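Local coordinates for protein sorbitol dehydrogenase (Gluconobacter oxydans, PDB 5ITG) that probably oxidises D-sorbitol to L-sorbose with NADP as the hydride acceptor, as a member of the mannitol dehydrogenase family, at residues G134-E139 with L146-V151; K294-N299 with W385-R390. All blocks are in the same frame, centred on the assembly; numbering follows the deposited sequence.

Contact 1: G134-E139 with L146-V151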
# COMPACT_ATOMS: atom_id res chain seq x y z
N GLY A 134 2.97 -12.38 -4.55
CA GLY A 134 1.83 -13.20 -4.90
C GLY A 134 1.47 -13.22 -6.37
O GLY A 134 0.77 -14.12 -6.81
N TYR A 135 1.95 -12.25 -7.15
CA TYR A 135 1.63 -12.21 -8.57
C TYR A 135 2.53 -13.11 -9.42
O TYR A 135 2.35 -13.23 -10.64
CB TYR A 135 1.65 -10.77 -9.09
CG TYR A 135 0.51 -9.94 -8.51
CD1 TYR A 135 0.65 -9.27 -7.29
CD2 TYR A 135 -0.74 -9.89 -9.14
CE1 TYR A 135 -0.42 -8.60 -6.70
CE2 TYR A 135 -1.83 -9.22 -8.55
CZ TYR A 135 -1.66 -8.58 -7.33
OH TYR A 135 -2.74 -7.97 -6.72
N ASN A 136 3.50 -13.76 -8.78
CA ASN A 136 4.38 -14.70 -9.47
C ASN A 136 5.09 -14.15 -10.70
O ASN A 136 5.14 -14.81 -11.74
CB ASN A 136 3.58 -15.96 -9.84
CG ASN A 136 4.43 -17.03 -10.52
OD1 ASN A 136 5.51 -17.36 -10.05
ND2 ASN A 136 3.93 -17.57 -11.62
N ILE A 137 5.62 -12.93 -10.59
CA ILE A 137 6.35 -12.32 -11.69
C ILE A 137 7.84 -12.54 -11.40
O ILE A 137 8.35 -12.09 -10.38
CB ILE A 137 6.11 -10.80 -11.79
CG1 ILE A 137 4.62 -10.52 -12.03
CG2 ILE A 137 6.96 -10.21 -12.90
CD1 ILE A 137 4.04 -11.21 -13.25
N ASN A 138 8.53 -13.24 -12.30
CA ASN A 138 9.96 -13.49 -12.12
C ASN A 138 10.70 -12.16 -12.08
O ASN A 138 10.53 -11.32 -12.96
CB ASN A 138 10.48 -14.38 -13.26
CG ASN A 138 11.96 -14.69 -13.13
OD1 ASN A 138 12.80 -13.82 -13.30
ND2 ASN A 138 12.27 -15.95 -12.83
N GLU A 139 11.51 -11.97 -11.04
CA GLU A 139 12.26 -10.73 -10.84
C GLU A 139 13.33 -10.47 -11.90
O GLU A 139 13.72 -9.32 -12.11
CB GLU A 139 12.92 -10.74 -9.46
CG GLU A 139 11.96 -10.95 -8.31
CD GLU A 139 12.64 -10.90 -6.96
OE1 GLU A 139 13.63 -11.65 -6.76
OE2 GLU A 139 12.20 -10.12 -6.09
N LEU A 146 6.19 -19.49 -15.41
CA LEU A 146 5.53 -20.76 -15.71
C LEU A 146 6.25 -21.95 -15.09
O LEU A 146 5.80 -23.09 -15.21
CB LEU A 146 5.45 -20.95 -17.23
CG LEU A 146 4.69 -19.83 -17.94
CD1 LEU A 146 4.77 -20.02 -19.45
CD2 LEU A 146 3.25 -19.81 -17.46
N GLU A 147 7.37 -21.69 -14.43
CA GLU A 147 8.14 -22.75 -13.79
C GLU A 147 7.72 -22.97 -12.35
O GLU A 147 8.09 -23.96 -11.73
CB GLU A 147 9.63 -22.42 -13.85
CG GLU A 147 10.15 -22.24 -15.27
CD GLU A 147 9.80 -23.42 -16.16
OE1 GLU A 147 10.26 -24.54 -15.88
OE2 GLU A 147 9.05 -23.22 -17.14
N ASN A 148 6.93 -22.04 -11.81
CA ASN A 148 6.47 -22.15 -10.44
C ASN A 148 5.73 -23.47 -10.25
O ASN A 148 4.87 -23.84 -11.05
CB ASN A 148 5.58 -20.97 -10.07
CG ASN A 148 5.05 -21.06 -8.66
OD1 ASN A 148 4.05 -21.73 -8.40
ND2 ASN A 148 5.74 -20.41 -7.73
N ALA A 149 6.07 -24.18 -9.18
CA ALA A 149 5.48 -25.48 -8.87
C ALA A 149 3.96 -25.51 -8.85
O ALA A 149 3.34 -26.34 -9.53
CB ALA A 149 6.02 -25.98 -7.52
N ALA A 150 3.35 -24.62 -8.08
CA ALA A 150 1.89 -24.58 -7.99
C ALA A 150 1.26 -24.26 -9.34
O ALA A 150 0.21 -24.80 -9.69
CB ALA A 150 1.46 -23.56 -6.94
N VAL A 151 1.89 -23.36 -10.09
CA VAL A 151 1.37 -22.97 -11.40
C VAL A 151 1.36 -24.14 -12.37
O VAL A 151 0.38 -24.36 -13.10
CB VAL A 151 2.21 -21.83 -12.02
CG1 VAL A 151 1.75 -21.55 -13.44
CG2 VAL A 151 2.08 -20.58 -11.17
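Asn136 lays its amide against Asn148 and Val151, at the place where the chain turns from an irregular loop into helix 149-156. Its backbone is in the left-handed region, which asparagine tolerates better than most residues, and its CG lies opposite the main-chain nitrogen (chi1 -178°), carrying the amide out toward the helix start.

Along 146-151, the side chain of Leu146 packs on Ala208 of helix 194-209, while the N of Glu147 is held by the carboxylate of Asp145. Asn148 is the first to meet Asn136: its CB lies 3.6 Å from Asn136 OD1, and its ND2 stays 3.8 Å from that same oxygen. The two amide planes stand 67° apart, so the groups meet at a slant and not as a flat amide pair. Asn148 spends its own oxygen on the helix, as the N-cap: OD1 accepts from Val151 N at 3.2 Å through a lone pair in the carbonyl plane, with an angle of 157° at the hydrogen. Asparagine suits this role because its short side chain lets OD1 fold back to an N-H of the first turn, which has no carbonyl of a preceding turn to bond to. Val151, buried against Tyr205, offers a methyl instead, with CG2 3.6 Å from Asn136 ND2.

That nitrogen finds its polar partner in the carbonyl oxygen of Asp145, next to Leu146 in the chain, and the backbones of Asp145 and Asn136 are also bonded. Trimmed to an alanine here, the side chain would probably leave the Asp145 carbonyl without this donor and a gap beside Val151 CG2. Chemically, the two asparagines do separate work: one ties the returning loop together, the other caps the helix, and between them there is chiefly van der Waals packing.

Contact 2: K294-N299 with W385-R390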
# COMPACT_ATOMS: atom_id res chain seq x y z
N LYS A 294 1.51 10.73 -4.60
CA LYS A 294 1.85 9.93 -3.43
C LYS A 294 3.36 9.69 -3.35
O LYS A 294 3.98 9.85 -2.29
CB LYS A 294 1.11 8.60 -3.48
CG LYS A 294 1.23 7.78 -2.20
CD LYS A 294 0.50 6.47 -2.35
CE LYS A 294 0.86 5.50 -1.26
NZ LYS A 294 0.40 4.13 -1.58
N ILE A 295 3.94 9.31 -4.48
CA ILE A 295 5.38 9.04 -4.53
C ILE A 295 6.23 10.28 -4.23
O ILE A 295 7.14 10.24 -3.39
CB ILE A 295 5.78 8.50 -5.93
CG1 ILE A 295 5.24 7.08 -6.11
CG2 ILE A 295 7.30 8.52 -6.10
CD1 ILE A 295 5.39 6.57 -7.53
N ARG A 296 5.92 11.39 -4.90
CA ARG A 296 6.73 12.59 -4.76
C ARG A 296 6.45 13.52 -3.58
O ARG A 296 7.26 14.42 -3.31
CB ARG A 296 6.70 13.38 -6.07
CG ARG A 296 7.26 12.57 -7.27
CD ARG A 296 7.24 13.40 -8.55
NE ARG A 296 7.98 14.63 -8.36
CZ ARG A 296 7.78 15.75 -9.07
NH1 ARG A 296 6.85 15.79 -10.03
NH2 ARG A 296 8.50 16.83 -8.80
N MSE A 297 5.33 13.31 -2.90
CA MSE A 297 5.00 14.12 -1.73
C MSE A 297 4.98 13.28 -0.44
O MSE A 297 5.68 13.62 0.50
CB MSE A 297 3.66 14.83 -1.92
CG MSE A 297 3.71 15.96 -2.94
SE MSE A 297 2.09 16.98 -2.97
CE MSE A 297 2.33 17.91 -1.28
N LEU A 298 4.22 12.18 -0.41
CA LEU A 298 4.16 11.36 0.80
C LEU A 298 5.45 10.56 1.02
O LEU A 298 6.09 10.69 2.07
CB LEU A 298 2.97 10.39 0.76
CG LEU A 298 2.83 9.48 1.99
CD1 LEU A 298 2.36 10.29 3.17
CD2 LEU A 298 1.85 8.36 1.72
N ASN A 299 5.82 9.74 0.04
CA ASN A 299 7.02 8.91 0.15
C ASN A 299 8.29 9.77 0.20
O ASN A 299 9.18 9.54 1.03
CB ASN A 299 7.09 7.92 -1.03
CG ASN A 299 5.86 7.02 -1.11
OD1 ASN A 299 5.25 6.69 -0.09
ND2 ASN A 299 5.51 6.62 -2.32
N TRP A 385 12.69 10.69 -5.17
CA TRP A 385 13.30 12.00 -5.39
C TRP A 385 13.77 12.38 -6.80
O TRP A 385 13.89 13.57 -7.10
CB TRP A 385 14.51 12.17 -4.46
CG TRP A 385 14.22 12.38 -2.99
CD1 TRP A 385 13.00 12.39 -2.38
CD2 TRP A 385 15.19 12.62 -1.96
NE1 TRP A 385 13.15 12.64 -1.03
CE2 TRP A 385 14.48 12.78 -0.75
CE3 TRP A 385 16.59 12.73 -1.95
CZ2 TRP A 385 15.12 13.04 0.47
CZ3 TRP A 385 17.23 12.99 -0.74
CH2 TRP A 385 16.50 13.14 0.45
N THR A 386 14.02 11.40 -7.66
CA THR A 386 14.54 11.70 -9.00
C THR A 386 13.81 12.76 -9.82
O THR A 386 14.45 13.68 -10.34
CB THR A 386 14.67 10.40 -9.83
OG1 THR A 386 15.63 9.54 -9.20
CG2 THR A 386 15.14 10.71 -11.25
N GLU A 387 12.50 12.65 -9.97
CA GLU A 387 11.77 13.64 -10.76
C GLU A 387 11.96 15.06 -10.21
O GLU A 387 12.23 16.00 -10.97
CB GLU A 387 10.28 13.29 -10.82
CG GLU A 387 9.41 14.29 -11.60
CD GLU A 387 9.74 14.36 -13.08
OE1 GLU A 387 9.81 13.30 -13.73
OE2 GLU A 387 9.91 15.49 -13.60
N THR A 388 11.85 15.22 -8.90
CA THR A 388 12.01 16.54 -8.28
C THR A 388 13.41 17.12 -8.54
O THR A 388 13.55 18.32 -8.82
CB THR A 388 11.72 16.47 -6.78
OG1 THR A 388 10.31 16.27 -6.60
CG2 THR A 388 12.13 17.76 -6.07
N VAL A 389 14.43 16.28 -8.46
CA VAL A 389 15.79 16.74 -8.73
C VAL A 389 15.96 17.09 -10.22
O VAL A 389 16.49 18.14 -10.55
CB VAL A 389 16.83 15.65 -8.34
CG1 VAL A 389 18.24 16.08 -8.79
CG2 VAL A 389 16.81 15.45 -6.83
N ARG A 390 15.50 16.21 -11.11
CA ARG A 390 15.63 16.49 -12.54
C ARG A 390 14.97 17.82 -12.91
O ARG A 390 15.55 18.61 -13.65
CB ARG A 390 15.00 15.37 -13.39
CG ARG A 390 15.70 14.02 -13.35
CD ARG A 390 15.16 13.10 -14.45
NE ARG A 390 15.60 13.53 -15.78
CZ ARG A 390 16.77 13.20 -16.33
NH1 ARG A 390 17.61 12.41 -15.68
NH2 ARG A 390 17.10 13.67 -17.52
O HOH W 1 10.57 13.13 -7.20
O HOH W 2 9.91 14.75 -4.46
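The guanidinium of Arg296 has the aliphatic part of Glu387 over one face and the hydroxyl of Thr388 at its edge. Glu387 CG sits 3.2 Å above the plane, over its centre, so that a methylene, and not the carboxylate, covers the cation. In the plane, Thr388 OG1 accepts from Arg296 NH2 at 2.9 Å, nearly straight at 164°, and takes a second, weak bond from Arg296 NE at 3.3 Å. A bend at chi3 (56°) in the arginine chain swings the group over to the other helix. Arg296 NH1 donates to the carbonyl oxygen of Thr341, giving the group a further anchor on the loop after helix 324-338.

The carboxylate plane of Glu387 is turned 57° from that of the guanidinium. Its OE2 remains 4.7 Å from Arg296 NH1, beyond direct contact, and any electrostatic attraction is probably modest.

Two waters fill in the polar seam. Water 1 accepts from Thr388 N at 3.0 Å, supplying a partner where a kink leaves that amide without a bond to the preceding helical turn, and weakly from Arg296 NE. Water 2 donates to Arg296 O at 2.9 Å and is hydrogen-bonded to Thr388 OG1. Threonine suits this buried place, since its hydroxyl serves arginine and water while the rest of the side chain packs on Tyr333 and Val338 of helix 324-338.

The arrangement is a helix-helix junction inside the largely helical C-terminal domain of the mannitol dehydrogenase family, in which a buried arginine joins helix 288-312 to helix 377-394 through a threonine hydroxyl and bound water.

In the sequence, both segments of contact 1 precede those of contact 2, and the two belong to different parts of the family architecture. Contact 1 lies in the Rossmann region, in the connection from strand 125-128 of the mixed sheet to helix 149-156; contact 2 joins helices 288-312 and 377-394 of the C-terminal domain. Their centres are 31 Å apart and their nearest atoms about 14 Å, so neither touches the other. The first is local, with six residues between its segments, whereas the second brings together segments with 85 residues between them. Helix 288-312 also reaches back toward the Rossmann region, where Lys294 bonds to the carbonyl of Val228, linking the two regions.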